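Local structure of OBG-type G domain-containing protein (Pyrococcus horikoshii, 2E87) at residues A[159-163]-A[195-199]; A[211-216]-A[334-339]. The protein probably acts as a GTPase of the Obg/NOG1 type, binding guanine nucleotide in a P-loop G domain joined to an N-terminal helical bundle. All blocks are in the same frame, centred on the assembly; numbering follows the deposited sequence.

Contact 1 (A[159-163]-A[195-199]); sequences DLPVV and ASYPF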
ATOM      1  N   ASP A 159      -6.194   1.885   5.200  1.00 51.83           N
ATOM      2  CA  ASP A 159      -5.295   2.453   6.197  1.00 55.24           C
ATOM      3  C   ASP A 159      -3.836   2.535   5.761  1.00 52.66           C
ATOM      4  O   ASP A 159      -2.950   2.683   6.600  1.00 54.57           O
ATOM      5  CB  ASP A 159      -5.350   1.659   7.500  1.00 59.99           C
ATOM      6  CG  ASP A 159      -6.728   1.638   8.114  1.00 69.02           C
ATOM      7  OD1 ASP A 159      -7.384   2.707   8.150  1.00 70.13           O
ATOM      8  OD2 ASP A 159      -7.145   0.549   8.573  1.00 69.86           O
ATOM      9  N   LEU A 160      -3.561   2.423   4.469  1.00 47.56           N
ATOM     10  CA  LEU A 160      -2.170   2.531   4.048  1.00 42.02           C
ATOM     11  C   LEU A 160      -1.708   3.943   4.334  1.00 39.16           C
ATOM     12  O   LEU A 160      -2.461   4.893   4.188  1.00 41.55           O
ATOM     13  CB  LEU A 160      -2.015   2.252   2.555  1.00 35.86           C
ATOM     14  CG  LEU A 160      -2.016   0.781   2.149  1.00 35.91           C
ATOM     15  CD1 LEU A 160      -2.005   0.687   0.628  1.00 32.17           C
ATOM     16  CD2 LEU A 160      -0.809   0.078   2.761  1.00 35.70           C
ATOM     17  N   PRO A 161      -0.454   4.099   4.753  1.00 39.55           N
ATOM     18  CA  PRO A 161       0.082   5.429   5.045  1.00 38.34           C
ATOM     19  C   PRO A 161      -0.043   6.318   3.813  1.00 40.25           C
ATOM     20  O   PRO A 161       0.466   5.967   2.751  1.00 42.17           O
ATOM     21  CB  PRO A 161       1.547   5.155   5.349  1.00 36.98           C
ATOM     22  CG  PRO A 161       1.571   3.736   5.753  1.00 40.93           C
ATOM     23  CD  PRO A 161       0.592   3.074   4.854  1.00 36.99           C
ATOM     24  N   VAL A 162      -0.720   7.454   3.949  1.00 42.97           N
ATOM     25  CA  VAL A 162      -0.867   8.406   2.839  1.00 47.26           C
ATOM     26  C   VAL A 162       0.368   9.327   2.820  1.00 47.42           C
ATOM     27  O   VAL A 162       0.418  10.322   3.544  1.00 48.53           O
ATOM     28  CB  VAL A 162      -2.141   9.279   3.020  1.00 54.80           C
ATOM     29  CG1 VAL A 162      -2.114  10.471   2.056  1.00 55.73           C
ATOM     30  CG2 VAL A 162      -3.387   8.440   2.787  1.00 53.20           C
ATOM     31  N   VAL A 163       1.367   8.985   2.007  1.00 44.44           N
ATOM     32  CA  VAL A 163       2.592   9.783   1.912  1.00 41.18           C
ATOM     33  C   VAL A 163       3.124   9.847   0.486  1.00 41.88           C
ATOM     34  O   VAL A 163       2.763   9.031  -0.364  1.00 41.84           O
ATOM     35  CB  VAL A 163       3.705   9.219   2.813  1.00 38.25           C
ATOM     36  CG1 VAL A 163       3.337   9.404   4.246  1.00 38.07           C
ATOM     37  CG2 VAL A 163       3.909   7.759   2.525  1.00 41.26           C
ATOM     38  N   ALA A 195      -0.197  10.616   9.062  1.00 41.95           N
ATOM     39  CA  ALA A 195      -0.369   9.446   8.221  1.00 42.81           C
ATOM     40  C   ALA A 195      -0.611   8.241   9.105  1.00 43.58           C
ATOM     41  O   ALA A 195      -0.030   8.129  10.182  1.00 43.95           O
ATOM     42  CB  ALA A 195       0.863   9.213   7.373  1.00 37.97           C
ATOM     43  N   SER A 196      -1.482   7.344   8.656  1.00 42.04           N
ATOM     44  CA  SER A 196      -1.755   6.136   9.412  1.00 39.97           C
ATOM     45  C   SER A 196      -0.577   5.220   9.193  1.00 41.92           C
ATOM     46  O   SER A 196       0.008   5.217   8.113  1.00 45.92           O
ATOM     47  CB  SER A 196      -3.019   5.461   8.901  1.00 40.54           C
ATOM     48  OG  SER A 196      -4.158   6.217   9.258  1.00 48.67           O
ATOM     49  N   TYR A 197      -0.193   4.461  10.204  1.00 37.94           N
ATOM     50  CA  TYR A 197       0.910   3.546  10.004  1.00 38.52           C
ATOM     51  C   TYR A 197       0.714   2.273  10.812  1.00 41.11           C
ATOM     52  O   TYR A 197       0.434   2.322  12.009  1.00 37.87           O
ATOM     53  CB  TYR A 197       2.229   4.200  10.379  1.00 33.88           C
ATOM     54  CG  TYR A 197       3.393   3.568   9.673  1.00 33.34           C
ATOM     55  CD1 TYR A 197       3.936   4.138   8.515  1.00 31.86           C
ATOM     56  CD2 TYR A 197       3.947   2.379  10.148  1.00 32.54           C
ATOM     57  CE1 TYR A 197       5.011   3.534   7.856  1.00 34.29           C
ATOM     58  CE2 TYR A 197       5.009   1.773   9.507  1.00 32.77           C
ATOM     59  CZ  TYR A 197       5.544   2.350   8.368  1.00 33.68           C
ATOM     60  OH  TYR A 197       6.634   1.749   7.793  1.00 33.54           O
ATOM     61  N   PRO A 198       0.854   1.112  10.161  1.00 41.29           N
ATOM     62  CA  PRO A 198       0.687  -0.178  10.839  1.00 45.10           C
ATOM     63  C   PRO A 198       1.505  -0.284  12.126  1.00 45.90           C
ATOM     64  O   PRO A 198       2.684   0.068  12.149  1.00 48.02           O
ATOM     65  CB  PRO A 198       1.135  -1.170   9.779  1.00 48.15           C
ATOM     66  CG  PRO A 198       0.676  -0.500   8.509  1.00 49.47           C
ATOM     67  CD  PRO A 198       1.123   0.920   8.725  1.00 44.26           C
ATOM     68  N   PHE A 199       0.870  -0.753  13.196  1.00 52.58           N
ATOM     69  CA  PHE A 199       1.520  -0.928  14.504  1.00 56.92           C
ATOM     70  C   PHE A 199       1.857   0.350  15.269  1.00 58.86           C
ATOM     71  O   PHE A 199       2.736   0.355  16.134  1.00 59.33           O
ATOM     72  CB  PHE A 199       2.786  -1.789  14.366  1.00 54.79           C
ATOM     73  CG  PHE A 199       2.518  -3.152  13.817  1.00 60.70           C
ATOM     74  CD1 PHE A 199       2.431  -3.358  12.449  1.00 63.77           C
ATOM     75  CD2 PHE A 199       2.270  -4.217  14.668  1.00 64.49           C
ATOM     76  CE1 PHE A 199       2.097  -4.602  11.934  1.00 67.87           C
ATOM     77  CE2 PHE A 199       1.935  -5.468  14.168  1.00 65.54           C
ATOM     78  CZ  PHE A 199       1.845  -5.663  12.797  1.00 68.45           C
TER
HETATM   79  O   HOH W   1      -2.661   8.217   5.858  1.00 43.42           O
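Two irregular loops meet here at the junction between the N-terminal helical domain and the G domain. Residues 159-163 form part of the linker after helix 144-156. Residues 195-199 leave the edge strand 193-195, and their Tyr-Pro-Phe sequence, followed by Thr200, is consistent with the G2 (switch I) signature of Obg-type GTPases. The loops run at 129° to each other and come closest at Pro161 and Ser196, with CA atoms 4.8 Å apart, burying 267 Å² in total. The main bump is the Pro161 ring, which fits a hollow walled by Tyr197 and Pro198: Pro161 CG lies 3.7 Å from Tyr197 CD1 and 4.1 Å from Pro198 CD. The backbone of Ser196 closes that hollow, its O 3.1 Å from Pro161 CA and 3.2 Å from Pro161 CB. A smaller bump works the other way. The Ala195 methyl points toward the linker and rests against it, Ala195 CB 4.0 Å from both Val163 CG1 and Val162 O. At the other end, Ser196 CB rests 3.6 Å from Asp159 O. Helix 76-86 backs the joint, with Leu81 against Pro161 and Leu85 touching both Leu160 and Pro198, while Tyr78 OH bonds to Pro161 O. Tyr197 reaches out of the interface to hydrogen-bond Ala239 O through its hydroxyl. No direct hydrogen bond crosses between the loops; instead one water accepts from both backbones, 2.8 Å from Val162 N and 3.2 Å from Ser196 N.

Contact 2 (A[211-216]-A[334-339]); sequences DGYFRY and LRPLAE
A two-residue beta hairpin packs its strand side chains on the C-terminal helix of the G domain. Asp211 to Phe214 make a type II' turn, with Gly212 at phi/psi 72/-126 and Tyr213 at -114/16, closed by Asp211 N to Phe214 O (2.9 Å) and Phe214 N to Asp211 O (3.0 Å). Strand 214-216 crosses helix 334-339 at 121°, axes 9.1 Å apart; Phe214 and Ala338 have the nearest CA atoms, at 6.6 Å. The helix is kinked around Pro336, and Ala338 N to Leu334 O (2.9 Å) resumes its bonding. The two segments bury 368 Å² between them, much of it through two aromatic side chains and Arg335. Phe214 and Tyr216, both chi1 m, point toward the helix: Phe214 CD2 sits 3.6 Å from Ala338 CB, Phe214 CE2 3.6 Å from Glu339 CG, and Tyr216 CE2 3.5 Å from Leu334 CB. Tyr216 OH lies 3.3 Å from Arg335 CA. Charges meet beside the turn: a long salt bridge links Arg335 NH2 to Asp211 OD2 (3.7 Å) across the contact, and a second long one, within the helix, links Arg335 NH1 to Glu339 OE2 (3.7 Å). Arg335, chi1 t, lays one guanidinium face by Phe214, NH2 3.5 Å from CD1. Helix 323-350 thus lies against the 204-211/214-220 hairpin, as in Ras-like G domains; Pro168, just before strand 169-173, touches Leu334 and Ala338, and Phe209 on the neighbouring strand meets the Tyr216 ring.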
ATOM      1  N   ASP A 211      12.489  24.024  -1.135  1.00 42.38           N
ATOM      2  CA  ASP A 211      13.708  24.781  -1.349  1.00 40.77           C
ATOM      3  C   ASP A 211      13.806  24.947  -2.855  1.00 41.66           C
ATOM      4  O   ASP A 211      13.973  23.970  -3.586  1.00 38.96           O
ATOM      5  CB  ASP A 211      14.949  24.057  -0.843  1.00 42.51           C
ATOM      6  CG  ASP A 211      16.198  24.891  -1.026  1.00 44.02           C
ATOM      7  OD1 ASP A 211      16.227  26.013  -0.471  1.00 45.56           O
ATOM      8  OD2 ASP A 211      17.132  24.445  -1.732  1.00 45.56           O
ATOM      9  N   GLY A 212      13.726  26.193  -3.313  1.00 41.41           N
ATOM     10  CA  GLY A 212      13.745  26.436  -4.740  1.00 38.33           C
ATOM     11  C   GLY A 212      12.383  25.925  -5.180  1.00 41.78           C
ATOM     12  O   GLY A 212      11.360  26.333  -4.624  1.00 38.74           O
ATOM     13  N   TYR A 213      12.347  25.029  -6.157  1.00 40.61           N
ATOM     14  CA  TYR A 213      11.065  24.475  -6.574  1.00 40.50           C
ATOM     15  C   TYR A 213      11.039  22.973  -6.241  1.00 40.88           C
ATOM     16  O   TYR A 213      10.191  22.229  -6.723  1.00 47.37           O
ATOM     17  CB  TYR A 213      10.813  24.743  -8.070  1.00 30.67           C
ATOM     18  CG  TYR A 213      11.842  24.172  -9.015  1.00 30.31           C
ATOM     19  CD1 TYR A 213      11.814  22.829  -9.373  1.00 33.37           C
ATOM     20  CD2 TYR A 213      12.838  24.979  -9.571  1.00 31.00           C
ATOM     21  CE1 TYR A 213      12.746  22.298 -10.266  1.00 35.07           C
ATOM     22  CE2 TYR A 213      13.782  24.454 -10.465  1.00 33.54           C
ATOM     23  CZ  TYR A 213      13.720  23.111 -10.807  1.00 37.42           C
ATOM     24  OH  TYR A 213      14.598  22.582 -11.716  1.00 41.92           O
ATOM     25  N   PHE A 214      11.970  22.549  -5.392  1.00 40.42           N
ATOM     26  CA  PHE A 214      12.055  21.156  -4.975  1.00 43.83           C
ATOM     27  C   PHE A 214      11.375  20.967  -3.618  1.00 45.42           C
ATOM     28  O   PHE A 214      11.429  21.838  -2.744  1.00 44.16           O
ATOM     29  CB  PHE A 214      13.514  20.699  -4.882  1.00 45.24           C
ATOM     30  CG  PHE A 214      14.288  20.863  -6.163  1.00 52.19           C
ATOM     31  CD1 PHE A 214      14.811  22.107  -6.526  1.00 60.12           C
ATOM     32  CD2 PHE A 214      14.478  19.783  -7.021  1.00 51.80           C
ATOM     33  CE1 PHE A 214      15.508  22.265  -7.722  1.00 61.39           C
ATOM     34  CE2 PHE A 214      15.168  19.924  -8.212  1.00 47.83           C
ATOM     35  CZ  PHE A 214      15.686  21.167  -8.568  1.00 59.53           C
ATOM     36  N   ARG A 215      10.717  19.827  -3.455  1.00 41.30           N
ATOM     37  CA  ARG A 215      10.033  19.528  -2.213  1.00 37.56           C
ATOM     38  C   ARG A 215      10.740  18.398  -1.485  1.00 39.10           C
ATOM     39  O   ARG A 215      11.252  17.462  -2.110  1.00 35.62           O
ATOM     40  CB  ARG A 215       8.579  19.169  -2.501  1.00 40.07           C
ATOM     41  CG  ARG A 215       7.792  20.334  -3.099  1.00 45.91           C
ATOM     42  CD  ARG A 215       6.643  19.848  -3.979  1.00 63.31           C
ATOM     43  NE  ARG A 215       5.329  20.128  -3.405  1.00 80.04           N
ATOM     44  CZ  ARG A 215       4.821  21.347  -3.247  1.00 85.33           C
ATOM     45  NH1 ARG A 215       5.514  22.414  -3.623  1.00 88.35           N
ATOM     46  NH2 ARG A 215       3.619  21.500  -2.709  1.00 86.52           N
ATOM     47  N   TYR A 216      10.806  18.519  -0.161  1.00 36.46           N
ATOM     48  CA  TYR A 216      11.427  17.493   0.667  1.00 36.57           C
ATOM     49  C   TYR A 216      10.414  17.034   1.686  1.00 35.86           C
ATOM     50  O   TYR A 216       9.818  17.847   2.388  1.00 43.06           O
ATOM     51  CB  TYR A 216      12.656  18.027   1.390  1.00 37.26           C
ATOM     52  CG  TYR A 216      13.748  18.431   0.452  1.00 45.33           C
ATOM     53  CD1 TYR A 216      13.778  19.706  -0.094  1.00 42.64           C
ATOM     54  CD2 TYR A 216      14.731  17.523   0.064  1.00 43.69           C
ATOM     55  CE1 TYR A 216      14.753  20.069  -1.006  1.00 38.22           C
ATOM     56  CE2 TYR A 216      15.706  17.878  -0.848  1.00 44.59           C
ATOM     57  CZ  TYR A 216      15.709  19.159  -1.381  1.00 42.39           C
ATOM     58  OH  TYR A 216      16.661  19.533  -2.302  1.00 45.55           O
ATOM     59  N   LEU A 334      20.151  15.741  -0.078  1.00 50.08           N
ATOM     60  CA  LEU A 334      19.096  15.286  -0.958  1.00 48.69           C
ATOM     61  C   LEU A 334      18.802  16.034  -2.258  1.00 51.97           C
ATOM     62  O   LEU A 334      18.031  15.535  -3.075  1.00 49.17           O
ATOM     63  CB  LEU A 334      17.814  15.153  -0.138  1.00 45.49           C
ATOM     64  CG  LEU A 334      17.895  14.241   1.094  1.00 44.99           C
ATOM     65  CD1 LEU A 334      16.528  14.164   1.730  1.00 40.51           C
ATOM     66  CD2 LEU A 334      18.368  12.837   0.708  1.00 43.62           C
ATOM     67  N   ARG A 335      19.400  17.205  -2.471  1.00 52.20           N
ATOM     68  CA  ARG A 335      19.137  17.950  -3.708  1.00 53.03           C
ATOM     69  C   ARG A 335      19.457  17.137  -4.966  1.00 51.45           C
ATOM     70  O   ARG A 335      18.734  17.207  -5.960  1.00 46.73           O
ATOM     71  CB  ARG A 335      19.907  19.270  -3.729  1.00 56.56           C
ATOM     72  CG  ARG A 335      19.715  20.065  -5.001  1.00 59.51           C
ATOM     73  CD  ARG A 335      20.225  21.485  -4.837  1.00 66.84           C
ATOM     74  NE  ARG A 335      19.120  22.422  -4.667  1.00 72.29           N
ATOM     75  CZ  ARG A 335      18.584  23.138  -5.650  1.00 69.56           C
ATOM     76  NH1 ARG A 335      19.055  23.035  -6.889  1.00 68.06           N
ATOM     77  NH2 ARG A 335      17.564  23.947  -5.392  1.00 71.00           N
ATOM     78  N   PRO A 336      20.559  16.373  -4.952  1.00 50.73           N
ATOM     79  CA  PRO A 336      20.845  15.590  -6.157  1.00 53.48           C
ATOM     80  C   PRO A 336      19.712  14.614  -6.467  1.00 53.46           C
ATOM     81  O   PRO A 336      19.217  14.567  -7.591  1.00 57.16           O
ATOM     82  CB  PRO A 336      22.174  14.890  -5.826  1.00 52.37           C
ATOM     83  CG  PRO A 336      22.317  15.024  -4.331  1.00 55.13           C
ATOM     84  CD  PRO A 336      21.715  16.369  -4.043  1.00 53.06           C
ATOM     85  N   LEU A 337      19.291  13.847  -5.465  1.00 54.12           N
ATOM     86  CA  LEU A 337      18.204  12.899  -5.661  1.00 47.28           C
ATOM     87  C   LEU A 337      16.948  13.624  -6.129  1.00 46.35           C
ATOM     88  O   LEU A 337      16.194  13.101  -6.939  1.00 49.53           O
ATOM     89  CB  LEU A 337      17.894  12.141  -4.366  1.00 51.73           C
ATOM     90  CG  LEU A 337      16.666  11.229  -4.483  1.00 55.44           C
ATOM     91  CD1 LEU A 337      16.898  10.203  -5.584  1.00 55.35           C
ATOM     92  CD2 LEU A 337      16.384  10.535  -3.159  1.00 58.12           C
ATOM     93  N   ALA A 338      16.723  14.827  -5.611  1.00 44.02           N
ATOM     94  CA  ALA A 338      15.547  15.607  -5.988  1.00 46.26           C
ATOM     95  C   ALA A 338      15.574  15.969  -7.478  1.00 48.70           C
ATOM     96  O   ALA A 338      14.544  15.942  -8.151  1.00 43.36           O
ATOM     97  CB  ALA A 338      15.471  16.875  -5.143  1.00 45.72           C
ATOM     98  N   GLU A 339      16.759  16.312  -7.985  1.00 51.60           N
ATOM     99  CA  GLU A 339      16.916  16.668  -9.396  1.00 55.39           C
ATOM    100  C   GLU A 339      16.740  15.417 -10.255  1.00 53.12           C
ATOM    101  O   GLU A 339      16.092  15.456 -11.299  1.00 56.38           O
ATOM    102  CB  GLU A 339      18.298  17.302  -9.638  1.00 54.34           C
ATOM    103  CG  GLU A 339      18.495  18.629  -8.893  1.00 61.80           C
ATOM    104  CD  GLU A 339      19.900  19.220  -9.035  1.00 66.28           C
ATOM    105  OE1 GLU A 339      20.894  18.478  -8.877  1.00 68.36           O
ATOM    106  OE2 GLU A 339      20.010  20.438  -9.285  1.00 69.52           O
TER

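How the contacts relate
Contacts 1 and 2 follow one another along the chain, the first closing at 199 before the second opens at 211. Their centres are 24 Å apart and their nearest atoms about 10 Å, so they do not touch. Strand 204-211 connects them: Ile204 at its start pairs with Ala195 of contact 1, and Asp211 at its end opens the turn of contact 2. Contact 1 lies 9 Å from the centre of the chain, where the helical domain joins the G domain; contact 2, 25 Å out, ties the same sheet to helix 323-350. Both lie away from the GDP pocket, so they concern domain joining and sheet-helix packing.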